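Local coordinates for protein methylocystis parvus OBBP MbnE (Methylocystis parvus OBBP, PDB 5ICQ) that probably binds the copper-chelating peptide methanobactin in the periplasm, as a solute-binding protein that would hand it to a transport system, at residues S445-V450 against R474-D479; M449-D454 against V481-R486; T328-F333 against D491-I496. All coordinates share one frame; numbering follows the deposited sequence.

Contact 1. Residues S445-V450 against R474-D479; sequences SFEIMV and RVRLVD
Phe446 O accepts, from Arg474 N at 2.9 Å, the first of five backbone hydrogen bonds between strand 442-450 and strand 472-477 with the residue just after it. As usual in parallel pairing, one residue bonds to two: Ile448 N to Arg474 O at 2.8 Å and Ile448 O to Arg476 N, flanking Val475; likewise Val450 N to Arg476 O and Val450 O to Val478 N at 3.0 Å. The strands belong to a beta-alpha-beta unit in which helix 453-467 makes the crossover. The N-H of Glu447 points the other way, to the Asp493 carboxylate, and Met449 pairs by its backbone with Met494 on the next strand.

The Arg474 side chain bends at chi3 (-90°) and lays one guanidinium face over the backbone of Phe446 and Glu447 CB, the latter 3.7 Å from NH1. Glu447 OE1 lies well out of the guanidinium plane, 4.5 Å from Arg474 NH1, so charge alone links them; Glu447 OE2 makes its salt bridge with Arg486, and Glu447 OE1 rests 3.5 Å from Arg476 CG. On this face, Met449 CG meets Val478 CG2 at 3.8 Å, the side chains crossing at about a right angle. Val450 CG2 packs on Val475 CG1 and Leu477 CB on the other face, toward helix 453-467. The backbone thus does the bonding between the strands, and the charged side chains add contact and electrostatics rather than direct bonds.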
loop_
_atom_site.group_PDB
_atom_site.type_symbol
_atom_site.label_atom_id
_atom_site.label_comp_id
_atom_site.label_asym_id
_atom_site.label_seq_id
_atom_site.Cartn_x
_atom_site.Cartn_y
_atom_site.Cartn_z
ATOM N N SER A 445 18.184 29.644 0.519
ATOM C CA SER A 445 18.927 28.401 0.672
ATOM C C SER A 445 18.178 27.463 1.609
ATOM O O SER A 445 17.445 27.900 2.500
ATOM C CB SER A 445 20.358 28.647 1.174
ATOM O OG SER A 445 20.383 28.928 2.545
ATOM N N PHE A 446 18.354 26.164 1.384
ATOM C CA PHE A 446 17.657 25.173 2.195
ATOM C C PHE A 446 18.412 23.857 2.128
ATOM O O PHE A 446 19.346 23.687 1.343
ATOM C CB PHE A 446 16.191 25.006 1.761
ATOM C CG PHE A 446 15.980 24.274 0.440
ATOM C CD1 PHE A 446 16.042 24.954 -0.766
ATOM C CD2 PHE A 446 15.660 22.918 0.421
ATOM C CE1 PHE A 446 15.813 24.296 -1.972
ATOM C CE2 PHE A 446 15.438 22.240 -0.787
ATOM C CZ PHE A 446 15.509 22.934 -1.987
ATOM N N GLU A 447 17.984 22.919 2.962
ATOM C CA GLU A 447 18.646 21.630 3.080
ATOM C C GLU A 447 17.672 20.519 2.719
ATOM O O GLU A 447 16.517 20.540 3.158
ATOM C CB GLU A 447 19.155 21.436 4.506
ATOM C CG GLU A 447 19.662 20.036 4.798
ATOM C CD GLU A 447 19.808 19.804 6.296
ATOM O OE1 GLU A 447 20.913 19.987 6.830
ATOM O OE2 GLU A 447 18.798 19.465 6.935
ATOM N N ILE A 448 18.134 19.544 1.930
ATOM C CA ILE A 448 17.392 18.301 1.701
ATOM C C ILE A 448 17.999 17.229 2.587
ATOM O O ILE A 448 19.164 16.856 2.407
ATOM C CB ILE A 448 17.443 17.853 0.230
ATOM C CG1 ILE A 448 16.897 18.941 -0.701
ATOM C CG2 ILE A 448 16.657 16.523 0.052
ATOM C CD1 ILE A 448 17.038 18.584 -2.195
ATOM N N MET A 449 17.216 16.700 3.522
ATOM C CA MET A 449 17.700 15.628 4.382
ATOM C C MET A 449 17.454 14.290 3.695
ATOM O O MET A 449 16.337 14.021 3.247
ATOM C CB MET A 449 16.998 15.673 5.744
ATOM C CG MET A 449 17.348 14.512 6.645
ATOM S SD MET A 449 16.518 14.615 8.267
ATOM C CE MET A 449 14.826 14.191 7.846
ATOM N N VAL A 450 18.493 13.451 3.607
ATOM C CA VAL A 450 18.368 12.155 2.950
ATOM C C VAL A 450 18.887 11.051 3.867
ATOM O O VAL A 450 19.654 11.287 4.799
ATOM C CB VAL A 450 19.107 12.103 1.592
ATOM C CG1 VAL A 450 18.496 13.096 0.597
ATOM C CG2 VAL A 450 20.600 12.373 1.773
ATOM N N ARG A 474 21.678 22.451 0.186
ATOM C CA ARG A 474 22.603 21.549 0.852
ATOM C C ARG A 474 21.960 20.175 1.004
ATOM O O ARG A 474 20.849 20.060 1.530
ATOM C CB ARG A 474 22.991 22.123 2.216
ATOM C CG ARG A 474 23.556 23.533 2.096
ATOM C CD ARG A 474 23.399 24.355 3.369
ATOM N NE ARG A 474 22.146 25.112 3.409
ATOM C CZ ARG A 474 21.252 25.022 4.389
ATOM N NH1 ARG A 474 21.469 24.208 5.413
ATOM N NH2 ARG A 474 20.148 25.751 4.357
ATOM N N VAL A 475 22.655 19.137 0.547
ATOM C CA VAL A 475 22.158 17.763 0.643
ATOM C C VAL A 475 22.906 17.098 1.788
ATOM O O VAL A 475 24.139 16.984 1.742
ATOM C CB VAL A 475 22.358 16.997 -0.676
ATOM C CG1 VAL A 475 21.901 15.527 -0.545
ATOM C CG2 VAL A 475 21.602 17.687 -1.802
ATOM N N ARG A 476 22.187 16.675 2.829
ATOM C CA ARG A 476 22.849 16.079 3.989
ATOM C C ARG A 476 22.301 14.691 4.277
ATOM O O ARG A 476 21.111 14.525 4.581
ATOM C CB ARG A 476 22.739 16.975 5.228
ATOM C CG ARG A 476 23.407 18.344 5.045
ATOM C CD ARG A 476 24.823 18.268 4.429
ATOM N NE ARG A 476 25.359 19.602 4.112
ATOM C CZ ARG A 476 26.069 19.927 3.030
ATOM N NH1 ARG A 476 26.356 19.013 2.092
ATOM N NH2 ARG A 476 26.474 21.182 2.873
ATOM N N LEU A 477 23.189 13.706 4.193
ATOM C CA LEU A 477 22.885 12.325 4.535
ATOM C C LEU A 477 23.022 12.164 6.046
ATOM O O LEU A 477 24.083 12.457 6.601
ATOM C CB LEU A 477 23.861 11.407 3.800
ATOM C CG LEU A 477 23.893 9.934 4.177
ATOM C CD1 LEU A 477 22.622 9.310 3.720
ATOM C CD2 LEU A 477 25.098 9.248 3.533
ATOM N N VAL A 478 21.960 11.737 6.719
ATOM C CA VAL A 478 22.009 11.628 8.174
ATOM C C VAL A 478 21.778 10.173 8.563
ATOM O O VAL A 478 21.124 9.415 7.840
ATOM C CB VAL A 478 20.994 12.567 8.861
ATOM C CG1 VAL A 478 21.210 14.004 8.410
ATOM C CG2 VAL A 478 19.591 12.153 8.549
ATOM N N ASP A 479 22.338 9.777 9.708
ATOM C CA ASP A 479 22.228 8.384 10.117
ATOM C C ASP A 479 20.789 8.051 10.495
ATOM O O ASP A 479 19.950 8.932 10.693
ATOM C CB ASP A 479 23.191 8.067 11.271
ATOM C CG ASP A 479 22.871 8.824 12.564
ATOM O OD1 ASP A 479 21.710 8.831 13.024
ATOM O OD2 ASP A 479 23.812 9.402 13.146
#

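Contact 2. Residues M449-D454 against V481-R486; sequences MVKDRD and VQYQRR
Lys451 and Tyr483 meet where strand 442-450 of a beta-alpha-beta unit ends and turns toward helix 453-467; the tyrosine comes from helix 480-489, packed against the sheet. The main interaction is CH-pi. Lys451 CB sits 3.5 Å from the centroid of the Tyr483 ring and only 4° off its normal, so the methylene lies squarely over the face. From there the extended lysine chain runs on across the ring, CD coming to 3.8 Å from Tyr483 CE2.

Met449 supplies the sulfur and apolar contacts. Its CG touches Tyr483 CD1 at 3.7 Å, its methyl CE is nearly as close to CD1 and CE1, and SD and CE lie on the side of the ring plane opposite Lys451 CB. With CG anti to the backbone N (chi1 174°) the chain reaches out to the helix, and the bend at chi3 brings CE round beside the tyrosine. SD makes an oblique Met-aromatic contact, 4.9 Å from the ring centroid. The same sulfur lies over one face of the Arg486 guanidinium, 3.6 Å from NE, a place above the plane and clear of the in-plane N-H groups, which go to other acceptors: NE to Asp491 O, and NH2 to the Glu447 carboxylate in a salt bridge.

No direct hydrogen bond joins the two segments; the polar link runs through water. A phenylalanine in place of Tyr483 would probably leave the bridging water without its donor and Met449 O less firmly tied to the helix. That water lies at the ring edge, in plane, accepting from Tyr483 OH at 2.7 Å and donating to Met449 O at 2.7 Å.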
loop_
_atom_site.group_PDB
_atom_site.type_symbol
_atom_site.label_atom_id
_atom_site.label_comp_id
_atom_site.label_asym_id
_atom_site.label_seq_id
_atom_site.Cartn_x
_atom_site.Cartn_y
_atom_site.Cartn_z
ATOM N N MET A 449 17.216 16.700 3.522
ATOM C CA MET A 449 17.700 15.628 4.382
ATOM C C MET A 449 17.454 14.290 3.695
ATOM O O MET A 449 16.337 14.021 3.247
ATOM C CB MET A 449 16.998 15.673 5.744
ATOM C CG MET A 449 17.348 14.512 6.645
ATOM S SD MET A 449 16.518 14.615 8.267
ATOM C CE MET A 449 14.826 14.191 7.846
ATOM N N VAL A 450 18.493 13.451 3.607
ATOM C CA VAL A 450 18.368 12.155 2.950
ATOM C C VAL A 450 18.887 11.051 3.867
ATOM O O VAL A 450 19.654 11.287 4.799
ATOM C CB VAL A 450 19.107 12.103 1.592
ATOM C CG1 VAL A 450 18.496 13.096 0.597
ATOM C CG2 VAL A 450 20.600 12.373 1.773
ATOM N N LYS A 451 18.450 9.822 3.582
ATOM C CA LYS A 451 18.770 8.690 4.443
ATOM C C LYS A 451 19.676 7.644 3.810
ATOM O O LYS A 451 20.218 6.810 4.542
ATOM C CB LYS A 451 17.484 8.001 4.921
ATOM C CG LYS A 451 16.760 7.203 3.851
ATOM C CD LYS A 451 15.645 6.373 4.493
ATOM C CE LYS A 451 14.877 5.556 3.473
ATOM N NZ LYS A 451 13.916 4.637 4.155
ATOM N N ASP A 452 19.872 7.657 2.491
ATOM C CA ASP A 452 20.764 6.673 1.882
ATOM C C ASP A 452 21.362 7.252 0.604
ATOM O O ASP A 452 21.061 8.381 0.217
ATOM C CB ASP A 452 20.036 5.344 1.636
ATOM C CG ASP A 452 18.808 5.481 0.745
ATOM O OD1 ASP A 452 18.826 6.255 -0.235
ATOM O OD2 ASP A 452 17.816 4.766 1.000
ATOM N N ARG A 453 22.218 6.454 -0.055
ATOM C CA ARG A 453 22.969 6.924 -1.223
ATOM C C ARG A 453 22.067 7.163 -2.422
ATOM O O ARG A 453 22.314 8.081 -3.216
ATOM C CB ARG A 453 24.056 5.915 -1.622
ATOM C CG ARG A 453 25.250 5.779 -0.693
ATOM C CD ARG A 453 24.908 5.115 0.626
ATOM N NE ARG A 453 23.882 4.070 0.529
ATOM C CZ ARG A 453 23.192 3.608 1.561
ATOM N NH1 ARG A 453 23.418 4.105 2.775
ATOM N NH2 ARG A 453 22.281 2.664 1.391
ATOM N N ASP A 454 21.062 6.309 -2.619
ATOM C CA ASP A 454 20.140 6.524 -3.729
ATOM C C ASP A 454 19.415 7.859 -3.578
ATOM O O ASP A 454 19.340 8.648 -4.527
ATOM C CB ASP A 454 19.153 5.359 -3.828
ATOM C CG ASP A 454 18.291 5.423 -5.087
ATOM O OD1 ASP A 454 18.824 5.794 -6.154
ATOM O OD2 ASP A 454 17.082 5.104 -5.011
ATOM N N VAL A 481 19.194 6.995 13.134
ATOM C CA VAL A 481 18.559 7.475 14.357
ATOM C C VAL A 481 18.168 8.942 14.214
ATOM O O VAL A 481 17.050 9.340 14.563
ATOM C CB VAL A 481 19.483 7.252 15.567
ATOM C CG1 VAL A 481 19.002 8.057 16.755
ATOM C CG2 VAL A 481 19.544 5.775 15.916
ATOM N N GLN A 482 19.086 9.765 13.702
ATOM C CA GLN A 482 18.806 11.187 13.508
ATOM C C GLN A 482 17.729 11.409 12.449
ATOM O O GLN A 482 16.885 12.304 12.594
ATOM C CB GLN A 482 20.092 11.921 13.108
ATOM C CG GLN A 482 21.000 12.281 14.266
ATOM C CD GLN A 482 20.381 13.330 15.177
ATOM O OE1 GLN A 482 20.412 13.204 16.403
ATOM N NE2 GLN A 482 19.811 14.373 14.579
ATOM N N TYR A 483 17.769 10.631 11.366
ATOM C CA TYR A 483 16.763 10.753 10.312
ATOM C C TYR A 483 15.365 10.479 10.847
ATOM O O TYR A 483 14.420 11.232 10.582
ATOM C CB TYR A 483 17.091 9.787 9.176
ATOM C CG TYR A 483 16.201 9.931 7.956
ATOM C CD1 TYR A 483 16.461 10.903 6.995
ATOM C CD2 TYR A 483 15.119 9.086 7.755
ATOM C CE1 TYR A 483 15.654 11.035 5.867
ATOM C CE2 TYR A 483 14.300 9.216 6.634
ATOM C CZ TYR A 483 14.572 10.197 5.698
ATOM O OH TYR A 483 13.780 10.330 4.572
ATOM N N GLN A 484 15.212 9.384 11.591
ATOM C CA GLN A 484 13.904 9.048 12.140
ATOM C C GLN A 484 13.440 10.103 13.137
ATOM O O GLN A 484 12.273 10.512 13.122
ATOM C CB GLN A 484 13.950 7.666 12.797
ATOM C CG GLN A 484 12.740 7.365 13.677
ATOM C CD GLN A 484 12.891 6.088 14.494
ATOM O OE1 GLN A 484 12.197 5.101 14.256
ATOM N NE2 GLN A 484 13.787 6.112 15.474
ATOM N N ARG A 485 14.334 10.556 14.019
ATOM C CA ARG A 485 13.938 11.580 14.982
ATOM C C ARG A 485 13.563 12.887 14.287
ATOM O O ARG A 485 12.588 13.551 14.668
ATOM C CB ARG A 485 15.059 11.826 15.989
ATOM C CG ARG A 485 14.804 12.993 16.914
ATOM C CD ARG A 485 15.030 12.622 18.368
ATOM N NE ARG A 485 16.344 12.024 18.578
ATOM C CZ ARG A 485 16.539 10.808 19.078
ATOM N NH1 ARG A 485 15.504 10.063 19.437
ATOM N NH2 ARG A 485 17.769 10.341 19.233
ATOM N N ARG A 486 14.342 13.291 13.288
ATOM C CA ARG A 486 14.045 14.549 12.614
ATOM C C ARG A 486 12.785 14.447 11.766
ATOM O O ARG A 486 12.035 15.425 11.651
ATOM C CB ARG A 486 15.247 14.993 11.781
ATOM C CG ARG A 486 16.394 15.490 12.672
ATOM C CD ARG A 486 17.615 15.894 11.848
ATOM N NE ARG A 486 17.256 16.943 10.890
ATOM C CZ ARG A 486 18.104 17.487 10.023
ATOM N NH1 ARG A 486 19.373 17.090 9.998
ATOM N NH2 ARG A 486 17.683 18.429 9.184
HETATM O O HOH W 1 14.779 11.924 2.608
#

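Contact 3. Residues T328-F333 against D491-I496; sequences TRRALF and DFDMMI. With SO4 (sulfate ion), chain C.
Asp491 OD1 is gripped by two donors: Arg330 NH2 at 2.9 Å, in a salt bridge, and a water that also accepts from Arg330 NH1. The arginine meets this oxygen on the anti side, close to the carboxylate plane. Arg330 NH1 forms a second salt bridge, 2.9 Å to Asp493 OD1, but approaches from above that carboxylate, 50° out of its plane. Both oxygens nevertheless lie near the guanidinium plane, at its edge. Arg330 is extended from CG to NE, which carries the charged group across to the two aspartates; Phe492 O then lies over one guanidinium face.

This salt-bridge network ties the loop after strand 322-326 to the chain entering strand 494-498, which pairs antiparallel with 322-326 in the same mixed sheet. Deeper in, the Phe333 ring turns its edge to Asp493 O, with CE2 3.3 Å away, and CZ loosely approaches Met494 CE. Phe446 and Phe326 each meet this ring edge-to-face. On the loop's outer side, Ala331 N donates a 2.8 Å hydrogen bond to O4 of a sulfate ion, probably from the crystallisation liquor.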
loop_
_atom_site.group_PDB
_atom_site.type_symbol
_atom_site.label_atom_id
_atom_site.label_comp_id
_atom_site.label_asym_id
_atom_site.label_seq_id
_atom_site.Cartn_x
_atom_site.Cartn_y
_atom_site.Cartn_z
ATOM N N THR A 328 5.979 22.820 4.591
ATOM C CA THR A 328 5.271 24.087 4.433
ATOM C C THR A 328 5.055 24.793 5.764
ATOM O O THR A 328 4.505 25.898 5.772
ATOM C CB THR A 328 3.914 23.899 3.748
ATOM O OG1 THR A 328 2.995 23.225 4.630
ATOM C CG2 THR A 328 4.079 23.033 2.491
ATOM N N ARG A 329 5.458 24.186 6.882
ATOM C CA ARG A 329 5.399 24.877 8.168
ATOM C C ARG A 329 6.448 25.968 8.268
ATOM O O ARG A 329 6.332 26.857 9.125
ATOM C CB ARG A 329 5.612 23.894 9.329
ATOM C CG ARG A 329 4.680 22.682 9.324
ATOM C CD ARG A 329 5.170 21.635 10.321
ATOM N NE ARG A 329 4.461 20.354 10.175
ATOM C CZ ARG A 329 4.792 19.422 9.286
ATOM N NH1 ARG A 329 5.803 19.634 8.449
ATOM N NH2 ARG A 329 4.112 18.285 9.221
ATOM N N ARG A 330 7.485 25.900 7.447
ATOM C CA ARG A 330 8.580 26.857 7.515
ATOM C C ARG A 330 8.388 27.954 6.474
ATOM O O ARG A 330 7.972 27.687 5.346
ATOM C CB ARG A 330 9.924 26.139 7.334
ATOM C CG ARG A 330 10.208 25.157 8.486
ATOM C CD ARG A 330 11.579 24.490 8.396
ATOM N NE ARG A 330 11.902 23.797 9.646
ATOM C CZ ARG A 330 13.037 23.141 9.883
ATOM N NH1 ARG A 330 13.987 23.069 8.955
ATOM N NH2 ARG A 330 13.228 22.555 11.060
ATOM N N ALA A 331 8.701 29.197 6.870
ATOM C CA ALA A 331 8.331 30.362 6.070
ATOM C C ALA A 331 8.845 30.277 4.639
ATOM O O ALA A 331 8.172 30.732 3.707
ATOM C CB ALA A 331 8.849 31.636 6.748
ATOM N N LEU A 332 10.014 29.674 4.428
ATOM C CA LEU A 332 10.579 29.646 3.083
ATOM C C LEU A 332 9.734 28.848 2.095
ATOM O O LEU A 332 9.856 29.076 0.886
ATOM C CB LEU A 332 12.000 29.082 3.108
ATOM C CG LEU A 332 12.167 27.566 3.096
ATOM C CD1 LEU A 332 13.657 27.227 2.982
ATOM C CD2 LEU A 332 11.590 26.926 4.352
ATOM N N PHE A 333 8.883 27.927 2.567
ATOM C CA PHE A 333 8.071 27.092 1.679
ATOM C C PHE A 333 6.569 27.311 1.879
ATOM O O PHE A 333 5.764 26.428 1.566
ATOM C CB PHE A 333 8.419 25.610 1.859
ATOM C CG PHE A 333 9.761 25.219 1.276
ATOM C CD1 PHE A 333 10.226 25.804 0.102
ATOM C CD2 PHE A 333 10.562 24.267 1.907
ATOM C CE1 PHE A 333 11.455 25.446 -0.445
ATOM C CE2 PHE A 333 11.800 23.898 1.364
ATOM C CZ PHE A 333 12.245 24.487 0.184
ATOM N N ASP A 491 11.772 18.220 11.572
ATOM C CA ASP A 491 12.956 19.078 11.602
ATOM C C ASP A 491 13.731 18.911 10.291
ATOM O O ASP A 491 14.810 18.308 10.220
ATOM C CB ASP A 491 13.818 18.764 12.816
ATOM C CG ASP A 491 15.073 19.614 12.874
ATOM O OD1 ASP A 491 15.119 20.678 12.204
ATOM O OD2 ASP A 491 16.019 19.211 13.579
ATOM N N PHE A 492 13.143 19.466 9.235
ATOM C CA PHE A 492 13.747 19.431 7.906
ATOM C C PHE A 492 13.138 20.557 7.079
ATOM O O PHE A 492 12.042 21.046 7.381
ATOM C CB PHE A 492 13.537 18.064 7.225
ATOM C CG PHE A 492 12.076 17.671 7.080
ATOM C CD1 PHE A 492 11.321 18.130 6.004
ATOM C CD2 PHE A 492 11.468 16.844 8.020
ATOM C CE1 PHE A 492 9.975 17.792 5.880
ATOM C CE2 PHE A 492 10.122 16.488 7.897
ATOM C CZ PHE A 492 9.379 16.966 6.826
ATOM N N ASP A 493 13.885 20.991 6.054
ATOM C CA ASP A 493 13.310 21.876 5.039
ATOM C C ASP A 493 12.606 21.063 3.964
ATOM O O ASP A 493 11.490 21.401 3.541
ATOM C CB ASP A 493 14.394 22.739 4.372
ATOM C CG ASP A 493 15.075 23.704 5.329
ATOM O OD1 ASP A 493 14.432 24.173 6.300
ATOM O OD2 ASP A 493 16.267 24.005 5.084
ATOM N N MET A 494 13.265 19.996 3.512
ATOM C CA MET A 494 12.774 19.106 2.472
ATOM C C MET A 494 13.311 17.711 2.752
ATOM O O MET A 494 14.431 17.556 3.245
ATOM C CB MET A 494 13.229 19.575 1.079
ATOM C CG MET A 494 12.824 18.628 -0.072
ATOM S SD MET A 494 13.246 19.334 -1.686
ATOM C CE MET A 494 11.982 20.587 -1.840
ATOM N N MET A 495 12.506 16.702 2.452
ATOM C CA MET A 495 12.962 15.326 2.563
ATOM C C MET A 495 12.172 14.534 1.543
ATOM O O MET A 495 11.268 15.065 0.893
ATOM C CB MET A 495 12.780 14.773 3.988
ATOM C CG MET A 495 11.342 14.716 4.473
ATOM S SD MET A 495 11.229 13.831 6.064
ATOM C CE MET A 495 11.331 12.130 5.497
ATOM N N ILE A 496 12.517 13.265 1.379
ATOM C CA ILE A 496 11.792 12.406 0.445
ATOM C C ILE A 496 10.772 11.611 1.242
ATOM O O ILE A 496 11.111 11.014 2.270
ATOM C CB ILE A 496 12.754 11.501 -0.342
ATOM C CG1 ILE A 496 13.548 12.372 -1.322
ATOM C CG2 ILE A 496 11.974 10.412 -1.081
ATOM C CD1 ILE A 496 14.703 11.659 -2.022
HETATM S S SO4 C . 10.450 29.491 10.275
HETATM O O1 SO4 C . 10.372 28.437 11.287
HETATM O O2 SO4 C . 10.826 30.757 10.904
HETATM O O3 SO4 C . 11.464 29.126 9.288
HETATM O O4 SO4 C . 9.149 29.649 9.629
HETATM O O HOH W 2 16.214 21.404 9.582
#

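All three contacts meet on one mixed sheet, in which strand 442-450 lies between 472-477 and 494-498. Contact 1 is strand pairing, only partly buried, with backbone bonds in series and exposed residues such as Arg476 and Leu477 at its edge; contact 2 is the buried one, where the end of that strand meets a helix through ring, sulfur and a water. Contact 3, also partly buried, relies on charge and closes a much longer loop, within which the other two are nested. Contacts 1 and 2 share Met449 and Val450, and Arg486 O with Asp491 N probably connects contact 2 to contact 3.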